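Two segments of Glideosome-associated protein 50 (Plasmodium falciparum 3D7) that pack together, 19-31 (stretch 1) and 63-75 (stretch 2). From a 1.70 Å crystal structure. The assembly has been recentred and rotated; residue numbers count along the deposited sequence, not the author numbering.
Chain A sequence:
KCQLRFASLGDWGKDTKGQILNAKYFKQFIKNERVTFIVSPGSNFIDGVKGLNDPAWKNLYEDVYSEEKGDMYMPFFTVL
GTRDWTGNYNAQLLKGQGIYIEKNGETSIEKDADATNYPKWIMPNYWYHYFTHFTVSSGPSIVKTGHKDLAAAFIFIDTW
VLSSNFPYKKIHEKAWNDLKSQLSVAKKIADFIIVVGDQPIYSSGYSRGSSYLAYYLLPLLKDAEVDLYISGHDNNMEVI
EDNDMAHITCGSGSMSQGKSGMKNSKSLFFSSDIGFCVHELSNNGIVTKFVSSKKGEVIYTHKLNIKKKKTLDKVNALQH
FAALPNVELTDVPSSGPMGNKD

Stretch 1, residues 19-31: QILNAKYFKQFIK
Stretch 2 63-75: DVYSEEKGDMYMP

What forms the apolar centre of the contact? Ala23, Phe26 and Ile30 point their CA-to-CB bonds from the helix of stretch 1 toward the irregular loop of stretch 2. At Ala23 the backbones come closest of the three register pairs, and its CB lies 3.6 Å from Val64 CG1 and 3.8 Å from Tyr65 CE1. Phe26 (chi1 t) sets CD2 4.1 Å from Tyr65 CD1 and 4.0 Å from Met72 CE. Met72, m at all three chi angles, also brings SD 3.8 Å from Ile30 CD1, while Ile30 CG2 packs 3.4 Å from Met74 CE.

How do the backbones run? Residues 19-31 are helical throughout, with phi/psi near -60/-45. Stretch 2 runs broadly the same way as the helix as far as Asp71, then turns back, so the nearest CA pairs are Ala23-Tyr65 (6.3 Å), Lys27-Met72 (7.2 Å) and Lys31 with the preceding Asp71 (6.6 Å). Between Tyr65 and Asp71 the loop swings outward through Glu68, which lies out of reach; Lys69 and Gly70 have positive phi, and a type I turn from Gly70 to Tyr73, closed by Tyr73 N to Gly70 O (3.1 Å), brings Asp71 and Met72 to the helix.

What does the long side chain of Lys27 reach? Its chain (m, t, t, t) is nearly extended, carrying the ammonium to backbone carbonyls: Lys27 NZ donates to Ser66 O at 2.9 Å and, weakly, to Val64 O at 3.1 Å. It also donates to two waters; one donates onward to Asp63 O, the other to Glu67 OE1, so solvent extends the polar cluster.

What closes the two ends? At one, a water donates to Gln19 O (3.0 Å) and accepts from Tyr65 OH (2.7 Å), linking backbone to phenol. At the other, exposed Lys31 (t, p, t, t) forms a salt bridge from NZ to Asp71 OD1 at 3.2 Å, pairing opposite charges.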

# COMPACT_ATOMS: atom_id res chain seq x y z
N GLN A 19 -9.83 -7.33 -14.52
CA GLN A 19 -8.82 -7.93 -13.65
C GLN A 19 -7.79 -8.72 -14.45
O GLN A 19 -6.58 -8.61 -14.22
CB GLN A 19 -9.44 -8.86 -12.60
CG GLN A 19 -8.42 -9.33 -11.54
CD GLN A 19 -8.72 -10.69 -10.92
OE1 GLN A 19 -9.40 -11.53 -11.51
NE2 GLN A 19 -8.18 -10.92 -9.72
N ILE A 20 -8.29 -9.50 -15.41
CA ILE A 20 -7.47 -10.42 -16.19
C ILE A 20 -6.59 -9.66 -17.18
O ILE A 20 -5.40 -9.97 -17.34
CB ILE A 20 -8.35 -11.45 -16.95
CG1 ILE A 20 -9.23 -12.25 -15.98
CG2 ILE A 20 -7.49 -12.40 -17.78
CD1 ILE A 20 -8.45 -13.00 -14.91
N LEU A 21 -7.17 -8.66 -17.85
CA LEU A 21 -6.42 -7.80 -18.76
C LEU A 21 -5.34 -7.05 -17.98
O LEU A 21 -4.19 -6.97 -18.42
CB LEU A 21 -7.37 -6.81 -19.46
CG LEU A 21 -6.78 -5.88 -20.52
CD1 LEU A 21 -6.08 -6.68 -21.61
CD2 LEU A 21 -7.86 -4.98 -21.11
N ASN A 22 -5.70 -6.51 -16.82
CA ASN A 22 -4.76 -5.78 -15.98
C ASN A 22 -3.60 -6.66 -15.53
O ASN A 22 -2.45 -6.23 -15.54
CB ASN A 22 -5.50 -5.17 -14.77
CG ASN A 22 -4.79 -3.96 -14.20
OD1 ASN A 22 -4.12 -3.22 -14.92
ND2 ASN A 22 -4.94 -3.74 -12.90
N ALA A 23 -3.91 -7.91 -15.15
CA ALA A 23 -2.90 -8.87 -14.71
C ALA A 23 -1.84 -9.14 -15.78
O ALA A 23 -0.66 -9.30 -15.46
CB ALA A 23 -3.57 -10.18 -14.29
N LYS A 24 -2.26 -9.17 -17.03
CA LYS A 24 -1.35 -9.37 -18.16
C LYS A 24 -0.30 -8.26 -18.21
O LYS A 24 0.90 -8.52 -18.26
CB LYS A 24 -2.16 -9.49 -19.46
CG LYS A 24 -1.41 -9.27 -20.76
CD LYS A 24 -2.40 -9.20 -21.93
CE LYS A 24 -1.91 -8.31 -23.06
NZ LYS A 24 -2.99 -8.11 -24.08
N TYR A 25 -0.76 -7.01 -18.17
CA TYR A 25 0.15 -5.86 -18.19
C TYR A 25 0.98 -5.75 -16.92
O TYR A 25 2.15 -5.36 -16.97
CB TYR A 25 -0.62 -4.57 -18.45
CG TYR A 25 -1.16 -4.49 -19.86
CD1 TYR A 25 -2.53 -4.44 -20.11
CD2 TYR A 25 -0.30 -4.49 -20.95
CE1 TYR A 25 -3.02 -4.38 -21.42
CE2 TYR A 25 -0.77 -4.43 -22.26
CZ TYR A 25 -2.13 -4.37 -22.49
OH TYR A 25 -2.58 -4.31 -23.79
N PHE A 26 0.37 -6.09 -15.78
CA PHE A 26 1.05 -6.12 -14.49
C PHE A 26 2.30 -7.00 -14.55
O PHE A 26 3.39 -6.57 -14.18
CB PHE A 26 0.08 -6.63 -13.42
CG PHE A 26 0.51 -6.38 -12.00
CD1 PHE A 26 0.76 -5.09 -11.54
CD2 PHE A 26 0.59 -7.43 -11.09
CE1 PHE A 26 1.14 -4.87 -10.22
CE2 PHE A 26 0.97 -7.20 -9.77
CZ PHE A 26 1.23 -5.92 -9.34
N LYS A 27 2.12 -8.23 -15.03
CA LYS A 27 3.23 -9.17 -15.20
C LYS A 27 4.29 -8.64 -16.17
O LYS A 27 5.49 -8.78 -15.91
CB LYS A 27 2.71 -10.52 -15.70
CG LYS A 27 1.87 -11.29 -14.70
CD LYS A 27 1.19 -12.47 -15.38
CE LYS A 27 0.19 -13.15 -14.48
NZ LYS A 27 -0.50 -14.25 -15.21
N GLN A 28 3.85 -8.06 -17.28
CA GLN A 28 4.76 -7.51 -18.30
C GLN A 28 5.66 -6.43 -17.71
O GLN A 28 6.87 -6.46 -17.90
CB GLN A 28 3.97 -6.93 -19.47
CG GLN A 28 4.84 -6.46 -20.64
CD GLN A 28 4.11 -5.52 -21.60
OE1 GLN A 28 3.06 -5.00 -21.28
NE2 GLN A 28 4.69 -5.30 -22.77
N PHE A 29 5.05 -5.48 -17.00
CA PHE A 29 5.79 -4.38 -16.40
C PHE A 29 6.69 -4.82 -15.26
O PHE A 29 7.81 -4.33 -15.13
CB PHE A 29 4.84 -3.29 -15.88
CG PHE A 29 4.44 -2.30 -16.92
CD1 PHE A 29 3.48 -2.61 -17.87
CD2 PHE A 29 5.02 -1.04 -16.96
CE1 PHE A 29 3.11 -1.69 -18.84
CE2 PHE A 29 4.65 -0.12 -17.92
CZ PHE A 29 3.69 -0.45 -18.86
N ILE A 30 6.21 -5.73 -14.43
CA ILE A 30 7.02 -6.23 -13.32
C ILE A 30 8.32 -6.86 -13.83
O ILE A 30 9.40 -6.60 -13.29
CB ILE A 30 6.22 -7.20 -12.43
CG1 ILE A 30 5.27 -6.40 -11.54
CG2 ILE A 30 7.15 -8.07 -11.57
CD1 ILE A 30 4.27 -7.23 -10.79
N LYS A 31 8.22 -7.65 -14.90
CA LYS A 31 9.39 -8.24 -15.54
C LYS A 31 10.28 -7.16 -16.17
O LYS A 31 11.47 -7.08 -15.87
CB LYS A 31 8.95 -9.25 -16.61
CG LYS A 31 10.09 -9.91 -17.39
CD LYS A 31 10.88 -10.88 -16.52
CE LYS A 31 11.87 -11.68 -17.36
NZ LYS A 31 12.60 -12.69 -16.55
N ASP A 63 -4.21 -18.12 -9.51
CA ASP A 63 -4.31 -18.39 -10.95
C ASP A 63 -4.27 -17.13 -11.81
O ASP A 63 -4.14 -17.23 -13.03
CB ASP A 63 -5.58 -19.19 -11.26
CG ASP A 63 -5.50 -20.64 -10.79
OD1 ASP A 63 -4.41 -21.08 -10.35
OD2 ASP A 63 -6.53 -21.34 -10.87
N VAL A 64 -4.37 -15.96 -11.19
CA VAL A 64 -4.39 -14.69 -11.91
C VAL A 64 -2.99 -14.09 -12.00
O VAL A 64 -2.62 -13.54 -13.04
CB VAL A 64 -5.36 -13.67 -11.25
CG1 VAL A 64 -5.29 -12.30 -11.94
CG2 VAL A 64 -6.79 -14.21 -11.27
N TYR A 65 -2.22 -14.17 -10.92
CA TYR A 65 -0.93 -13.46 -10.84
C TYR A 65 0.28 -14.39 -10.88
O TYR A 65 1.38 -14.00 -10.50
CB TYR A 65 -0.90 -12.55 -9.60
CG TYR A 65 -2.06 -11.57 -9.62
CD1 TYR A 65 -2.06 -10.47 -10.49
CD2 TYR A 65 -3.16 -11.75 -8.79
CE1 TYR A 65 -3.14 -9.59 -10.53
CE2 TYR A 65 -4.23 -10.87 -8.82
CZ TYR A 65 -4.22 -9.79 -9.69
OH TYR A 65 -5.29 -8.94 -9.71
N SER A 66 0.07 -15.61 -11.37
CA SER A 66 1.16 -16.58 -11.48
C SER A 66 1.84 -16.49 -12.85
O SER A 66 1.23 -16.07 -13.84
CB SER A 66 0.66 -18.01 -11.25
OG SER A 66 -0.29 -18.38 -12.23
N GLU A 67 3.11 -16.86 -12.87
CA GLU A 67 3.89 -16.92 -14.10
C GLU A 67 4.99 -17.97 -13.92
O GLU A 67 5.42 -18.26 -12.81
CB GLU A 67 4.50 -15.54 -14.39
CG GLU A 67 5.14 -15.37 -15.78
CD GLU A 67 4.13 -15.34 -16.91
OE1 GLU A 67 3.62 -16.42 -17.29
OE2 GLU A 67 3.85 -14.24 -17.45
N GLU A 68 5.43 -18.56 -15.02
CA GLU A 68 6.50 -19.55 -14.95
C GLU A 68 7.85 -18.87 -14.75
O GLU A 68 7.94 -17.63 -14.75
CB GLU A 68 6.50 -20.44 -16.20
CG GLU A 68 5.21 -21.26 -16.37
CD GLU A 68 4.90 -22.14 -15.15
OE1 GLU A 68 3.73 -22.12 -14.70
OE2 GLU A 68 5.81 -22.83 -14.65
N LYS A 69 8.88 -19.67 -14.51
CA LYS A 69 10.26 -19.20 -14.34
C LYS A 69 10.47 -18.34 -13.08
O LYS A 69 11.51 -17.72 -12.90
CB LYS A 69 10.72 -18.43 -15.60
CG LYS A 69 12.23 -18.40 -15.80
CD LYS A 69 12.61 -17.83 -17.17
CE LYS A 69 12.49 -18.87 -18.27
NZ LYS A 69 13.12 -18.40 -19.55
N GLY A 70 9.47 -18.34 -12.19
CA GLY A 70 9.54 -17.58 -10.95
C GLY A 70 9.51 -16.07 -11.12
O GLY A 70 9.91 -15.34 -10.21
N ASP A 71 9.03 -15.60 -12.27
CA ASP A 71 9.03 -14.17 -12.58
C ASP A 71 8.12 -13.34 -11.65
O ASP A 71 8.34 -12.14 -11.49
CB ASP A 71 8.61 -13.92 -14.04
CG ASP A 71 9.67 -14.35 -15.04
OD1 ASP A 71 10.84 -14.58 -14.65
OD2 ASP A 71 9.32 -14.44 -16.24
N MET A 72 7.11 -13.97 -11.05
CA MET A 72 6.23 -13.28 -10.11
C MET A 72 6.45 -13.71 -8.65
O MET A 72 5.69 -13.31 -7.75
CB MET A 72 4.76 -13.48 -10.51
CG MET A 72 4.35 -12.71 -11.76
SD MET A 72 4.30 -10.93 -11.48
CE MET A 72 2.74 -10.80 -10.60
N TYR A 73 7.50 -14.49 -8.39
CA TYR A 73 7.77 -14.90 -7.02
C TYR A 73 8.56 -13.81 -6.30
O TYR A 73 9.79 -13.74 -6.39
CB TYR A 73 8.49 -16.25 -6.95
CG TYR A 73 8.66 -16.74 -5.53
CD1 TYR A 73 7.54 -16.95 -4.72
CD2 TYR A 73 9.92 -16.98 -4.99
CE1 TYR A 73 7.68 -17.40 -3.42
CE2 TYR A 73 10.06 -17.43 -3.68
CZ TYR A 73 8.93 -17.63 -2.90
OH TYR A 73 9.04 -18.07 -1.60
N MET A 74 7.81 -12.96 -5.60
CA MET A 74 8.36 -11.84 -4.84
C MET A 74 7.35 -11.48 -3.75
O MET A 74 6.21 -11.94 -3.79
CB MET A 74 8.56 -10.64 -5.77
CG MET A 74 7.28 -10.13 -6.42
SD MET A 74 7.59 -8.82 -7.62
CE MET A 74 8.43 -9.76 -8.91
N PRO A 75 7.76 -10.67 -2.76
CA PRO A 75 6.82 -10.29 -1.70
C PRO A 75 5.63 -9.51 -2.23
O PRO A 75 5.77 -8.72 -3.15
CB PRO A 75 7.67 -9.38 -0.80
CG PRO A 75 9.06 -9.82 -1.05
CD PRO A 75 9.11 -10.15 -2.50
O HOH W 1 -5.56 -7.20 -11.82
O HOH W 2 -1.73 -16.50 -13.97
O HOH W 3 0.98 -16.27 -16.89